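Local structure of capsular polysaccharide biosynthesis protein (Vibrio cholerae, 1XPJ) at residues I5-L8 with D9-T13; I30-L33 with R34-H37; L112-I115 with H116-F119. The protein is of unknown function but is probably a haloacid dehalogenase-like hydrolase, perhaps with a part in making capsular polysaccharide. All coordinates share one frame; numbering follows the deposited sequence. Where two conformers were deposited one is given.

Contact 1 (I5-L8 with D9-T13)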
loop_
_atom_site.group_PDB
_atom_site.type_symbol
_atom_site.label_atom_id
_atom_site.label_comp_id
_atom_site.label_asym_id
_atom_site.label_seq_id
_atom_site.Cartn_x
_atom_site.Cartn_y
_atom_site.Cartn_z
ATOM N N ILE A 5 -16.198 3.444 -6.140
ATOM C CA ILE A 5 -15.408 2.571 -5.298
ATOM C C ILE A 5 -16.384 1.624 -4.588
ATOM O O ILE A 5 -17.184 2.043 -3.732
ATOM C CB ILE A 5 -14.540 3.405 -4.316
ATOM C CG1 ILE A 5 -13.866 4.575 -5.046
ATOM C CG2 ILE A 5 -13.505 2.526 -3.585
ATOM C CD1 ILE A 5 -12.937 4.170 -6.193
ATOM N N VAL A 6 -16.308 0.346 -4.959
ATOM C CA VAL A 6 -17.321 -0.636 -4.590
ATOM C C VAL A 6 -16.752 -1.752 -3.728
ATOM O O VAL A 6 -15.818 -2.468 -4.142
ATOM C CB VAL A 6 -17.939 -1.297 -5.846
ATOM C CG1 VAL A 6 -19.164 -2.132 -5.467
ATOM C CG2 VAL A 6 -18.269 -0.236 -6.916
ATOM N N ASP A 7 -17.326 -1.904 -2.541
ATOM C CA ASP A 7 -16.997 -3.000 -1.640
ATOM C C ASP A 7 -17.461 -4.318 -2.293
ATOM O O ASP A 7 -18.271 -4.303 -3.233
ATOM C CB ASP A 7 -17.708 -2.754 -0.313
ATOM C CG ASP A 7 -17.275 -3.700 0.790
ATOM O OD1 ASP A 7 -16.082 -4.033 0.899
ATOM O OD2 ASP A 7 -18.088 -4.151 1.629
ATOM N N LEU A 8 -16.953 -5.457 -1.819
ATOM C CA LEU A 8 -17.278 -6.712 -2.479
ATOM C C LEU A 8 -18.292 -7.522 -1.676
ATOM O O LEU A 8 -19.414 -7.706 -2.142
ATOM C CB LEU A 8 -15.997 -7.505 -2.764
ATOM C CG LEU A 8 -16.019 -8.938 -3.300
ATOM C CD1 LEU A 8 -16.734 -9.047 -4.641
ATOM C CD2 LEU A 8 -14.570 -9.405 -3.430
ATOM N N ASP A 9 -17.893 -7.991 -0.486
ATOM C CA ASP A 9 -18.728 -8.833 0.360
ATOM C C ASP A 9 -19.856 -8.042 1.026
ATOM O O ASP A 9 -19.606 -7.121 1.805
ATOM C CB ASP A 9 -17.877 -9.534 1.435
ATOM C CG ASP A 9 -16.807 -10.451 0.842
ATOM O OD1 ASP A 9 -17.154 -11.387 0.106
ATOM O OD2 ASP A 9 -15.588 -10.316 1.055
ATOM N N GLY A 10 -21.096 -8.411 0.727
ATOM C CA GLY A 10 -22.248 -7.723 1.276
ATOM C C GLY A 10 -22.788 -6.635 0.363
ATOM O O GLY A 10 -23.916 -6.178 0.549
ATOM N N THR A 11 -21.984 -6.218 -0.615
ATOM C CA THR A 11 -22.392 -5.183 -1.563
ATOM C C THR A 11 -22.676 -5.826 -2.898
ATOM O O THR A 11 -23.754 -5.646 -3.455
ATOM C CB THR A 11 -21.275 -4.120 -1.720
ATOM O OG1 THR A 11 -21.235 -3.318 -0.542
ATOM C CG2 THR A 11 -21.607 -3.102 -2.824
ATOM N N LEU A 12 -21.702 -6.575 -3.412
ATOM C CA LEU A 12 -21.903 -7.335 -4.639
ATOM C C LEU A 12 -22.363 -8.772 -4.344
ATOM O O LEU A 12 -22.830 -9.464 -5.248
ATOM C CB LEU A 12 -20.630 -7.319 -5.483
ATOM C CG LEU A 12 -20.449 -6.214 -6.530
ATOM C CD1 LEU A 12 -21.320 -4.998 -6.267
ATOM C CD2 LEU A 12 -18.986 -5.802 -6.649
ATOM N N THR A 13 -22.244 -9.199 -3.079
ATOM C CA THR A 13 -22.616 -10.553 -2.656
ATOM C C THR A 13 -23.676 -10.541 -1.546
ATOM O O THR A 13 -23.782 -9.570 -0.786
ATOM C CB THR A 13 -21.369 -11.417 -2.211
ATOM O OG1 THR A 13 -21.079 -11.196 -0.824
ATOM C CG2 THR A 13 -20.069 -11.009 -2.929
HETATM O O HOH W 1 -15.378 -7.113 0.794
#

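Contact 2 (I30-L33 with R34-H37)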
loop_
_atom_site.group_PDB
_atom_site.type_symbol
_atom_site.label_atom_id
_atom_site.label_comp_id
_atom_site.label_asym_id
_atom_site.label_seq_id
_atom_site.Cartn_x
_atom_site.Cartn_y
_atom_site.Cartn_z
ATOM N N ILE A 30 -25.390 -5.250 -8.958
ATOM C CA ILE A 30 -24.545 -5.447 -10.140
ATOM C C ILE A 30 -25.130 -4.806 -11.412
ATOM O O ILE A 30 -24.406 -4.155 -12.180
ATOM C CB ILE A 30 -24.259 -6.950 -10.378
ATOM C CG1 ILE A 30 -23.585 -7.577 -9.147
ATOM C CG2 ILE A 30 -23.376 -7.137 -11.609
ATOM C CD1 ILE A 30 -23.337 -9.068 -9.302
ATOM N N GLU A 31 -26.428 -4.988 -11.630
ATOM C CA GLU A 31 -27.108 -4.374 -12.776
ATOM C C GLU A 31 -26.975 -2.842 -12.744
ATOM O O GLU A 31 -26.771 -2.194 -13.784
ATOM C CB GLU A 31 -28.578 -4.807 -12.828
ATOM C CG GLU A 31 -29.349 -4.342 -14.069
ATOM C CD GLU A 31 -28.811 -4.912 -15.388
ATOM O OE1 GLU A 31 -28.231 -6.021 -15.390
ATOM O OE2 GLU A 31 -28.974 -4.245 -16.435
ATOM N N GLN A 32 -27.061 -2.273 -11.544
ATOM C CA GLN A 32 -26.862 -0.838 -11.404
ATOM C C GLN A 32 -25.413 -0.425 -11.754
ATOM O O GLN A 32 -25.202 0.621 -12.365
ATOM C CB GLN A 32 -27.307 -0.346 -10.028
ATOM C CG GLN A 32 -27.445 1.171 -9.933
ATOM C CD GLN A 32 -28.767 1.704 -10.469
ATOM O OE1 GLN A 32 -29.113 1.472 -11.622
ATOM N NE2 GLN A 32 -29.505 2.418 -9.630
ATOM N N LEU A 33 -24.435 -1.259 -11.400
ATOM C CA LEU A 33 -23.038 -1.033 -11.787
ATOM C C LEU A 33 -22.898 -0.940 -13.309
ATOM O O LEU A 33 -22.143 -0.110 -13.818
ATOM C CB LEU A 33 -22.120 -2.144 -11.239
ATOM C CG LEU A 33 -20.809 -1.838 -10.528
ATOM C CD1 LEU A 33 -20.963 -0.672 -9.569
ATOM C CD2 LEU A 33 -20.348 -3.079 -9.780
ATOM N N ARG A 34 -23.624 -1.797 -14.027
ATOM C CA ARG A 34 -23.631 -1.789 -15.500
ATOM C C ARG A 34 -24.154 -0.459 -16.087
ATOM O O ARG A 34 -23.608 0.062 -17.072
ATOM C CB ARG A 34 -24.468 -2.957 -16.038
ATOM C CG ARG A 34 -23.846 -4.334 -15.856
ATOM C CD ARG A 34 -24.281 -5.350 -16.904
ATOM N NE ARG A 34 -23.867 -6.705 -16.550
ATOM C CZ ARG A 34 -24.641 -7.598 -15.938
ATOM N NH1 ARG A 34 -25.888 -7.297 -15.601
ATOM N NH2 ARG A 34 -24.163 -8.801 -15.656
ATOM N N GLU A 35 -25.216 0.078 -15.485
ATOM C CA GLU A 35 -25.809 1.334 -15.942
ATOM C C GLU A 35 -24.853 2.506 -15.717
ATOM O O GLU A 35 -24.742 3.386 -16.572
ATOM C CB GLU A 35 -27.141 1.610 -15.241
ATOM C CG GLU A 35 -28.212 0.576 -15.543
ATOM C CD GLU A 35 -29.446 1.173 -16.193
ATOM O OE1 GLU A 35 -30.565 0.737 -15.835
ATOM O OE2 GLU A 35 -29.307 2.066 -17.065
ATOM N N TYR A 36 -24.173 2.509 -14.569
ATOM C CA TYR A 36 -23.168 3.526 -14.278
ATOM C C TYR A 36 -21.937 3.416 -15.181
ATOM O O TYR A 36 -21.392 4.440 -15.608
ATOM C CB TYR A 36 -22.759 3.512 -12.800
ATOM C CG TYR A 36 -23.713 4.278 -11.910
ATOM C CD1 TYR A 36 -24.959 3.733 -11.552
ATOM C CD2 TYR A 36 -23.377 5.538 -11.414
ATOM C CE1 TYR A 36 -25.836 4.418 -10.746
ATOM C CE2 TYR A 36 -24.261 6.235 -10.593
ATOM C CZ TYR A 36 -25.487 5.661 -10.264
ATOM O OH TYR A 36 -26.363 6.327 -9.462
ATOM N N HIS A 37 -21.510 2.192 -15.485
ATOM C CA HIS A 37 -20.453 1.998 -16.476
ATOM C C HIS A 37 -20.857 2.622 -17.834
ATOM O O HIS A 37 -20.033 3.236 -18.510
ATOM C CB HIS A 37 -20.084 0.512 -16.611
ATOM C CG HIS A 37 -18.908 0.251 -17.510
ATOM N ND1 HIS A 37 -17.650 -0.055 -17.026
ATOM C CD2 HIS A 37 -18.805 0.236 -18.864
ATOM C CE1 HIS A 37 -16.826 -0.244 -18.045
ATOM N NE2 HIS A 37 -17.499 -0.064 -19.170
#

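Contact 3 (L112-I115 with H116-F119)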
loop_
_atom_site.group_PDB
_atom_site.type_symbol
_atom_site.label_atom_id
_atom_site.label_comp_id
_atom_site.label_asym_id
_atom_site.label_seq_id
_atom_site.Cartn_x
_atom_site.Cartn_y
_atom_site.Cartn_z
ATOM N N LEU A 112 -28.938 8.902 -10.208
ATOM C CA LEU A 112 -27.784 9.777 -9.993
ATOM C C LEU A 112 -28.169 11.111 -9.356
ATOM O O LEU A 112 -27.526 11.536 -8.392
ATOM C CB LEU A 112 -26.990 9.992 -11.295
ATOM C CG LEU A 112 -25.451 9.927 -11.245
ATOM C CD1 LEU A 112 -24.837 10.980 -12.162
ATOM C CD2 LEU A 112 -24.865 10.048 -9.830
ATOM N N GLU A 113 -29.215 11.749 -9.882
ATOM C CA GLU A 113 -29.748 12.987 -9.304
ATOM C C GLU A 113 -30.044 12.799 -7.814
ATOM O O GLU A 113 -29.633 13.613 -6.996
ATOM C CB GLU A 113 -31.004 13.455 -10.055
ATOM C CG GLU A 113 -31.460 14.879 -9.740
ATOM C CD GLU A 113 -32.780 15.266 -10.418
ATOM O OE1 GLU A 113 -32.988 14.922 -11.609
ATOM O OE2 GLU A 113 -33.618 15.932 -9.763
ATOM N N GLU A 114 -30.734 11.708 -7.483
ATOM C CA GLU A 114 -31.070 11.359 -6.104
ATOM C C GLU A 114 -29.852 11.107 -5.214
ATOM O O GLU A 114 -29.854 11.517 -4.058
ATOM C CB GLU A 114 -31.995 10.141 -6.067
ATOM C CG GLU A 114 -33.457 10.440 -6.362
ATOM C CD GLU A 114 -34.261 9.187 -6.675
ATOM O OE1 GLU A 114 -34.916 9.155 -7.738
ATOM O OE2 GLU A 114 -34.245 8.234 -5.859
ATOM N N ILE A 115 -28.825 10.432 -5.740
ATOM C CA ILE A 115 -27.594 10.188 -4.987
ATOM C C ILE A 115 -26.909 11.528 -4.707
ATOM O O ILE A 115 -26.461 11.793 -3.584
ATOM C CB ILE A 115 -26.621 9.236 -5.752
ATOM C CG1 ILE A 115 -27.265 7.883 -6.072
ATOM C CG2 ILE A 115 -25.320 9.040 -4.978
ATOM C CD1 ILE A 115 -27.481 6.978 -4.885
ATOM N N HIS A 116 -26.839 12.356 -5.746
ATOM C CA HIS A 116 -26.262 13.692 -5.664
ATOM C C HIS A 116 -26.927 14.516 -4.573
ATOM O O HIS A 116 -26.256 15.290 -3.896
ATOM C CB HIS A 116 -26.383 14.404 -7.018
ATOM C CG HIS A 116 -25.187 14.229 -7.904
ATOM N ND1 HIS A 116 -25.111 14.776 -9.172
ATOM C CD2 HIS A 116 -24.014 13.577 -7.703
ATOM C CE1 HIS A 116 -23.944 14.467 -9.713
ATOM N NE2 HIS A 116 -23.260 13.740 -8.841
ATOM N N GLN A 117 -28.240 14.331 -4.404
ATOM C CA GLN A 117 -29.031 15.046 -3.390
ATOM C C GLN A 117 -28.686 14.641 -1.963
ATOM O O GLN A 117 -28.650 15.498 -1.087
ATOM C CB GLN A 117 -30.541 14.887 -3.629
ATOM C CG GLN A 117 -31.157 15.959 -4.537
ATOM C CD GLN A 117 -32.282 15.418 -5.423
ATOM O OE1 GLN A 117 -32.939 14.429 -5.079
ATOM N NE2 GLN A 117 -32.507 16.069 -6.560
ATOM N N LEU A 118 -28.445 13.342 -1.737
ATOM C CA LEU A 118 -28.009 12.841 -0.426
ATOM C C LEU A 118 -26.748 13.560 0.010
ATOM O O LEU A 118 -26.604 13.942 1.161
ATOM C CB LEU A 118 -27.692 11.336 -0.475
ATOM C CG LEU A 118 -28.778 10.263 -0.346
ATOM C CD1 LEU A 118 -28.125 8.878 -0.397
ATOM C CD2 LEU A 118 -29.656 10.440 0.915
ATOM N N PHE A 119 -25.833 13.721 -0.935
ATOM C CA PHE A 119 -24.531 14.307 -0.684
ATOM C C PHE A 119 -24.633 15.800 -0.435
ATOM O O PHE A 119 -24.016 16.305 0.501
ATOM C CB PHE A 119 -23.590 14.019 -1.867
ATOM C CG PHE A 119 -23.325 12.553 -2.086
ATOM C CD1 PHE A 119 -23.435 11.645 -1.032
ATOM C CD2 PHE A 119 -22.981 12.077 -3.353
ATOM C CE1 PHE A 119 -23.195 10.281 -1.227
ATOM C CE2 PHE A 119 -22.731 10.720 -3.565
ATOM C CZ PHE A 119 -22.838 9.814 -2.493
HETATM O O HOH W 2 -34.105 13.995 -7.681
#

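Contact 1 (I5-L8 with D9-T13)
Leu8 O is the acceptor around which the chain turns as it leaves the strand: Leu12 N makes the shortest of the bonds, 2.9 Å, while Thr11 N and Thr13 N add weak bonds from the same turn, so three successive amides converge on one carbonyl. Leu12 N comes in 23° off the carbonyl plane. Gly10 takes a positive phi of 94°, a backbone shape that glycine, without a side chain, adopts easily, and its N gives a hydrogen bond of 3.2 Å to Thr13 OG1, a second tie within the turn.

Asp7, Asp9 and Thr11 at this strand end fit the DxDx(T/V) signature of the haloacid dehalogenase-like hydrolases, in which the first aspartate is the usual nucleophile; that role here is inferred. With CG anti to the backbone N (chi1 -171°), the carboxylate of Asp7 sits beside its own carbonyl carbon, and CB lies 3.6 Å from Thr11 OG1. One water links the two acids, donating to Asp7 OD1 and to Asp9 OD2 while accepting from Asp9 N at 3.0 Å. Asp9 OD1 is held by a salt bridge to Arg49.

Branched aliphatic groups suit the buried interior. Val6 CG1 touches Thr11 CG2 and, 3.7 Å away, Leu12 CD1, the valine and leucine crossing at about a right angle. Thr13 CG2 packs 3.5 Å from Leu8 O, and Leu8 itself reaches Ile69 of helix 66-75.

Contact 2 (I30-L33 with R34-H37)
Residues 30-33 and 34-37 form two consecutive turns of one alpha-helix, joined by i to i+4 backbone bonds from Arg34 N, Glu35 N, Tyr36 N and His37 N to the carbonyls of Ile30, Glu31, Gln32 and Leu33.

On the solvent side Glu31 and Arg34, three residues apart, form a salt bridge. Glu31 bends at chi2 (63°), which brings OE1 within 2.7 Å of Arg34 NH1 at the edge of the guanidinium, near its plane. The hydrogen bond within the pair is nevertheless weak, its N-H...O angle only 118°, and the carboxylate and guanidinium planes stand 55° apart. Arginine suits this place because its chain, extended from CG to NE, spans back along the helix while Ile30 CG2 lies over one guanidinium face, 4.4 Å from NH2.

Gln32 and Tyr36 meet one turn apart on another flank. The methylene CG of Gln32 packs 3.7 Å from Tyr36 CE1, and the backbone O of Gln32 lies at the edge of the Tyr36 ring, 3.2 Å from CD1; the side-chain amide is steeply inclined to the ring. A glutamine serves both needs here: its aliphatic part touches the aromatic, and its NE2 is bonded to Phe107 O.

The helix is the crossover of the beta-alpha-beta unit 3-6, 27-38, 42-47, and its apolar flank packs on strand 3-6: Leu33 rests on Leu4 and Val6, and Tyr36 touches both that strand, at Leu4, and helix 112-120, edge-to-face with Phe41 and against Phe95 of a second subunit.

Contact 3 (L112-I115 with H116-F119)
Ile115 sets its CG2 methyl by the CE2-CZ side of the Phe119 ring, 3.4 Å from CE2 and 3.6 Å from CZ, the two side chains lying side by side and pointing the same way. The branch at CB makes this possible: CG2 stands anti to the backbone N, beside the carbonyl carbon, while CG1 lies beside the N. Ile115 O also sits over one face of the ring, 3.5 Å above its plane and offset toward the rim. These apolar residues suit the buried flank, where Ile115 and Phe119 both pack on Val102.

One turn earlier Leu112 CD2 lies over one face of the His116 imidazole, 4.1 Å above the plane and again toward its rim. Their backbones are joined by the bond from His116 N to Leu112 O, 2.9 Å long and nearly straight at 168°.

The outward flank is polar. Glu113, its chain extended beyond CG, sets OE2 3.4 Å from Gln117 NE2 in a weak hydrogen bond, the carboxylate and amide planes almost perpendicular at 85°. A water reinforces the pair, accepting from Gln117 NE2 at 2.8 Å and donating weakly to Glu113 OE2.

Asn111 OD1 accepts from Glu114 N at the start of the helix, and the segment is an amphipathic alpha-helix with i to i+4 pairs along it, its apolar flank meeting Tyr36 of helix 27-38 and Phe95 of a second subunit.

Overall arrangement
Contact 1 is the buried one, only about 3 Å from the centre of the chain, whereas contacts 2 and 3 are partly buried helical turns, centred about 12 and 19 Å from it. Contacts 1 and 2 belong to the same beta-alpha-beta unit and touch where Val6 CG2 meets Leu33 CD1. Contact 2 in turn reaches contact 3 through Tyr36, whose OH lies 3.8 Å from Ile115 CG1; contacts 1 and 3 do not meet, though all three touch the second subunit. The chemistry follows place: acidic groups, a water and a shared carbonyl at the strand end, against charged or amide pairs outside and aliphatic-aromatic packing inside on the two helices.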